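Local coordinates for Fe(2+) transporter FeoB (Legionella pneumophila, PDB 3IBY), which probably drives ferrous iron uptake across the bacterial inner membrane with GTP, bound by the cytosolic G domain to which these residues belong, at residues F107-D121 / L139-N151. Residues are numbered along the deposited sequence; the frame is centred on the assembly and turned at random.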
loop_
_atom_site.group_PDB
_atom_site.type_symbol
_atom_site.label_atom_id
_atom_site.label_comp_id
_atom_site.label_asym_id
_atom_site.label_seq_id
_atom_site.Cartn_x
_atom_site.Cartn_y
_atom_site.Cartn_z
ATOM N N PHE A 107 1.495 -4.926 0.536
ATOM C CA PHE A 107 2.300 -6.098 0.939
ATOM C C PHE A 107 2.154 -7.292 0.025
ATOM O O PHE A 107 2.968 -8.186 0.085
ATOM C CB PHE A 107 1.849 -6.632 2.305
ATOM C CG PHE A 107 2.252 -5.790 3.470
ATOM C CD1 PHE A 107 2.845 -4.534 3.306
ATOM C CD2 PHE A 107 2.007 -6.245 4.759
ATOM C CE1 PHE A 107 3.217 -3.804 4.374
ATOM C CE2 PHE A 107 2.355 -5.465 5.848
ATOM C CZ PHE A 107 2.960 -4.252 5.636
ATOM N N GLU A 108 1.083 -7.355 -0.757
ATOM C CA GLU A 108 0.880 -8.451 -1.701
ATOM C C GLU A 108 1.616 -8.197 -3.023
ATOM O O GLU A 108 1.539 -9.021 -3.909
ATOM C CB GLU A 108 -0.630 -8.661 -1.958
ATOM C CG GLU A 108 -1.528 -8.653 -0.692
ATOM C CD GLU A 108 -2.986 -9.049 -0.940
ATOM O OE1 GLU A 108 -3.518 -8.833 -2.038
ATOM O OE2 GLU A 108 -3.641 -9.593 -0.016
ATOM N N LEU A 109 2.287 -7.055 -3.183
ATOM C CA LEU A 109 3.147 -6.828 -4.370
ATOM C C LEU A 109 4.519 -7.550 -4.293
ATOM O O LEU A 109 5.171 -7.797 -5.289
ATOM C CB LEU A 109 3.399 -5.328 -4.580
ATOM C CG LEU A 109 2.178 -4.504 -4.970
ATOM C CD1 LEU A 109 2.353 -3.029 -4.584
ATOM C CD2 LEU A 109 1.856 -4.646 -6.456
ATOM N N GLY A 110 4.984 -7.857 -3.104
ATOM C CA GLY A 110 6.315 -8.418 -2.974
ATOM C C GLY A 110 7.417 -7.412 -3.231
ATOM O O GLY A 110 8.545 -7.777 -3.508
ATOM N N LYS A 111 7.095 -6.148 -3.112
ATOM C CA LYS A 111 8.067 -5.108 -3.251
ATOM C C LYS A 111 8.241 -4.595 -1.823
ATOM O O LYS A 111 7.275 -4.648 -1.049
ATOM C CB LYS A 111 7.491 -4.002 -4.174
ATOM C CG LYS A 111 8.443 -3.518 -5.282
ATOM C CD LYS A 111 8.054 -4.033 -6.651
ATOM C CE LYS A 111 9.105 -3.683 -7.691
ATOM N NZ LYS A 111 10.457 -3.506 -7.081
ATOM N N PRO A 112 9.429 -4.080 -1.468
ATOM C CA PRO A 112 9.724 -3.481 -0.140
ATOM C C PRO A 112 8.800 -2.339 0.278
ATOM O O PRO A 112 8.546 -1.444 -0.520
ATOM C CB PRO A 112 11.135 -2.894 -0.299
ATOM C CG PRO A 112 11.771 -3.683 -1.410
ATOM C CD PRO A 112 10.613 -4.088 -2.342
ATOM N N VAL A 113 8.317 -2.359 1.518
ATOM C CA VAL A 113 7.495 -1.294 2.041
ATOM C C VAL A 113 8.043 -0.898 3.385
ATOM O O VAL A 113 8.507 -1.736 4.132
ATOM C CB VAL A 113 5.994 -1.682 2.224
ATOM C CG1 VAL A 113 5.159 -0.492 2.666
ATOM C CG2 VAL A 113 5.430 -2.252 0.947
ATOM N N VAL A 114 7.988 0.407 3.654
ATOM C CA VAL A 114 8.299 1.004 4.939
ATOM C C VAL A 114 7.018 1.815 5.261
ATOM O O VAL A 114 6.444 2.429 4.356
ATOM C CB VAL A 114 9.530 1.932 4.811
ATOM C CG1 VAL A 114 9.308 2.907 3.672
ATOM C CG2 VAL A 114 9.764 2.708 6.088
ATOM N N VAL A 115 6.554 1.786 6.514
ATOM C CA VAL A 115 5.378 2.546 6.911
ATOM C C VAL A 115 5.828 3.803 7.618
ATOM O O VAL A 115 6.710 3.755 8.484
ATOM C CB VAL A 115 4.473 1.747 7.802
ATOM C CG1 VAL A 115 3.355 2.621 8.326
ATOM C CG2 VAL A 115 3.909 0.617 7.032
ATOM N N ALA A 116 5.271 4.931 7.180
ATOM C CA ALA A 116 5.466 6.265 7.794
ATOM C C ALA A 116 4.192 6.553 8.557
ATOM O O ALA A 116 3.151 6.719 7.939
ATOM C CB ALA A 116 5.654 7.321 6.744
ATOM N N LEU A 117 4.252 6.559 9.891
ATOM C CA LEU A 117 3.042 6.573 10.732
ATOM C C LEU A 117 2.902 8.007 11.143
ATOM O O LEU A 117 3.565 8.475 12.046
ATOM C CB LEU A 117 3.245 5.655 11.922
ATOM C CG LEU A 117 2.112 4.887 12.619
ATOM C CD1 LEU A 117 2.399 4.983 14.100
ATOM C CD2 LEU A 117 0.712 5.377 12.287
ATOM N N ASN A 118 2.090 8.722 10.383
ATOM C CA ASN A 118 2.032 10.172 10.455
ATOM C C ASN A 118 0.974 10.614 11.492
ATOM O O ASN A 118 0.225 9.802 12.001
ATOM C CB ASN A 118 1.751 10.715 9.044
ATOM C CG ASN A 118 2.006 12.212 8.899
ATOM O OD1 ASN A 118 2.654 12.849 9.751
ATOM N ND2 ASN A 118 1.485 12.790 7.811
ATOM N N MET A 119 0.988 11.898 11.839
ATOM C CA MET A 119 -0.030 12.551 12.668
ATOM C C MET A 119 -0.031 12.024 14.082
ATOM O O MET A 119 -1.083 11.925 14.752
ATOM C CB MET A 119 -1.393 12.387 12.049
ATOM C CG MET A 119 -1.456 12.732 10.578
ATOM S SD MET A 119 -1.198 14.467 10.265
ATOM C CE MET A 119 -2.166 14.692 8.763
ATOM N N MET A 120 1.162 11.698 14.540
ATOM C CA MET A 120 1.309 11.174 15.880
ATOM C C MET A 120 0.853 12.211 16.936
ATOM O O MET A 120 0.444 11.833 18.071
ATOM C CB MET A 120 2.764 10.772 16.140
ATOM C CG MET A 120 3.274 9.628 15.314
ATOM S SD MET A 120 2.342 8.147 15.598
ATOM C CE MET A 120 2.807 7.637 17.265
ATOM N N ASP A 121 0.946 13.491 16.572
ATOM C CA ASP A 121 0.605 14.558 17.489
ATOM C C ASP A 121 -0.901 14.627 17.612
ATOM O O ASP A 121 -1.442 14.708 18.727
ATOM C CB ASP A 121 1.245 15.909 17.079
ATOM C CG ASP A 121 0.912 16.355 15.646
ATOM O OD1 ASP A 121 0.599 15.521 14.753
ATOM O OD2 ASP A 121 0.983 17.563 15.389
ATOM N N LEU A 139 3.125 -6.428 11.402
ATOM C CA LEU A 139 3.143 -6.140 9.949
ATOM C C LEU A 139 4.413 -6.625 9.217
ATOM O O LEU A 139 4.434 -6.690 7.965
ATOM C CB LEU A 139 2.999 -4.628 9.669
ATOM C CG LEU A 139 1.709 -3.881 10.019
ATOM C CD1 LEU A 139 1.754 -2.451 9.487
ATOM C CD2 LEU A 139 0.476 -4.619 9.526
ATOM N N GLY A 140 5.484 -6.909 9.962
ATOM C CA GLY A 140 6.736 -7.351 9.345
ATOM C C GLY A 140 7.502 -6.331 8.510
ATOM O O GLY A 140 8.300 -6.704 7.690
ATOM N N CYS A 141 7.273 -5.040 8.708
ATOM C CA CYS A 141 8.080 -3.996 8.047
ATOM C C CYS A 141 8.370 -2.877 9.019
ATOM O O CYS A 141 7.630 -2.715 9.987
ATOM C CB CYS A 141 7.326 -3.407 6.881
ATOM S SG CYS A 141 5.871 -2.399 7.331
ATOM N N SER A 142 9.425 -2.098 8.758
ATOM C CA SER A 142 9.670 -0.887 9.532
ATOM C C SER A 142 8.408 -0.052 9.596
ATOM O O SER A 142 7.752 0.177 8.562
ATOM C CB SER A 142 10.754 -0.028 8.903
ATOM O OG SER A 142 11.979 -0.727 8.881
ATOM N N VAL A 143 8.062 0.349 10.820
ATOM C CA VAL A 143 6.982 1.321 11.077
ATOM C C VAL A 143 7.659 2.527 11.738
ATOM O O VAL A 143 8.267 2.383 12.796
ATOM C CB VAL A 143 5.867 0.746 11.983
ATOM C CG1 VAL A 143 4.720 1.714 12.046
ATOM C CG2 VAL A 143 5.382 -0.581 11.484
ATOM N N ILE A 144 7.618 3.680 11.072
ATOM C CA ILE A 144 8.424 4.821 11.486
ATOM C C ILE A 144 7.472 5.938 11.831
ATOM O O ILE A 144 6.827 6.507 10.941
ATOM C CB ILE A 144 9.419 5.295 10.388
ATOM C CG1 ILE A 144 10.426 4.170 10.008
ATOM C CG2 ILE A 144 10.139 6.586 10.828
ATOM C CD1 ILE A 144 11.495 3.810 11.053
ATOM N N PRO A 145 7.339 6.231 13.123
ATOM C CA PRO A 145 6.491 7.306 13.600
ATOM C C PRO A 145 7.048 8.668 13.223
ATOM O O PRO A 145 8.240 8.906 13.438
ATOM C CB PRO A 145 6.540 7.159 15.113
ATOM C CG PRO A 145 7.121 5.822 15.384
ATOM C CD PRO A 145 7.879 5.401 14.210
ATOM N N ILE A 146 6.194 9.533 12.667
ATOM C CA ILE A 146 6.573 10.896 12.235
ATOM C C ILE A 146 5.509 11.986 12.483
ATOM O O ILE A 146 4.374 11.716 12.882
ATOM C CB ILE A 146 6.904 10.930 10.715
ATOM C CG1 ILE A 146 5.651 10.625 9.859
ATOM C CG2 ILE A 146 8.034 9.950 10.379
ATOM C CD1 ILE A 146 5.761 11.027 8.399
ATOM N N GLN A 147 5.910 13.232 12.247
ATOM C CA GLN A 147 4.991 14.374 12.150
ATOM C C GLN A 147 5.511 15.239 11.011
ATOM O O GLN A 147 6.405 16.077 11.184
ATOM C CB GLN A 147 4.944 15.176 13.434
ATOM C CG GLN A 147 4.607 14.389 14.676
ATOM C CD GLN A 147 4.730 15.221 15.929
ATOM O OE1 GLN A 147 5.115 14.725 16.969
ATOM N NE2 GLN A 147 4.441 16.494 15.818
ATOM N N ALA A 148 4.982 14.965 9.829
ATOM C CA ALA A 148 5.572 15.452 8.619
ATOM C C ALA A 148 5.488 16.950 8.661
ATOM O O ALA A 148 6.445 17.649 8.328
ATOM C CB ALA A 148 4.816 14.895 7.420
ATOM N N HIS A 149 4.324 17.443 9.076
ATOM C CA HIS A 149 4.080 18.900 9.198
ATOM C C HIS A 149 5.101 19.635 10.088
ATOM O O HIS A 149 5.239 20.843 10.009
ATOM C CB HIS A 149 2.618 19.190 9.648
ATOM C CG HIS A 149 2.194 18.446 10.877
ATOM N ND1 HIS A 149 2.277 17.076 10.989
ATOM C CD2 HIS A 149 1.675 18.884 12.048
ATOM C CE1 HIS A 149 1.834 16.706 12.176
ATOM N NE2 HIS A 149 1.479 17.785 12.847
ATOM N N LYS A 150 5.796 18.890 10.932
ATOM C CA LYS A 150 6.727 19.455 11.885
ATOM C C LYS A 150 8.130 18.879 11.711
ATOM O O LYS A 150 9.014 19.157 12.501
ATOM C CB LYS A 150 6.191 19.198 13.296
ATOM C CG LYS A 150 4.958 20.034 13.654
ATOM C CD LYS A 150 4.184 19.473 14.866
ATOM C CE LYS A 150 5.018 19.389 16.103
ATOM N NZ LYS A 150 4.221 19.055 17.305
ATOM N N ASN A 151 8.336 18.093 10.655
ATOM C CA ASN A 151 9.629 17.454 10.354
ATOM C C ASN A 151 10.142 16.456 11.390
ATOM O O ASN A 151 11.300 16.063 11.355
ATOM C CB ASN A 151 10.683 18.511 10.062
ATOM C CG ASN A 151 10.892 18.701 8.583
ATOM O OD1 ASN A 151 11.468 17.827 7.911
ATOM N ND2 ASN A 151 10.419 19.839 8.050
HETATM O O HOH W 1 1.842 15.404 8.037
HETATM O O HOH W 2 1.514 19.581 16.802
#
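Asn118, at the end of strand 113-118, reaches across to the 146-148 turn that follows strand 143-145. Its CB rests on Ile146, 4.0 Å from CG1, and CG lies 4.0 Å from Ile146 CD1, the two side chains crossing at a slant. With CG anti to the backbone N (chi1 -165°), the amide is carried past the isoleucine to Ala148. There OD1 accepts the N-H of Ala148, 3.1 Å from N, in a nearly straight bond that comes in tilted from the carbonyl plane. The same oxygen takes a weak bond from Met119 N, while ND2 gives to the carbonyl of Cys12 in the P-loop and to a water; held at both ends, the amide has its rotation set.

Further along, Asp121 OD2 receives the N-H of His149 NE2 at 2.6 Å, on the syn side of the carboxylate and close to the imidazole plane. A water joins OD2 to Lys150 NZ, whose positive charge probably offsets part of the carboxylate's negative charge. Asn118 and Asp121 fit the Asn-Lys-x-Asp guanine-recognition motif of G proteins, here Asn-Met-Met-Asp, and 147-149 the neighbouring G5 loop; both are predicted to bind GTP.

Behind them the strands run parallel, joined by four backbone hydrogen bonds from Val115 N to Ser142 O through Ile146 N to Leu117 O. On one face Val115 CG2 packs against Cys141 SG at 3.6 Å. Strand 143-145 forms an edge of the seven-stranded sheet, strand 86-92 flanks 113-118 on its other side, and helix 154-162 covers Val114, Ala116 and Ile144.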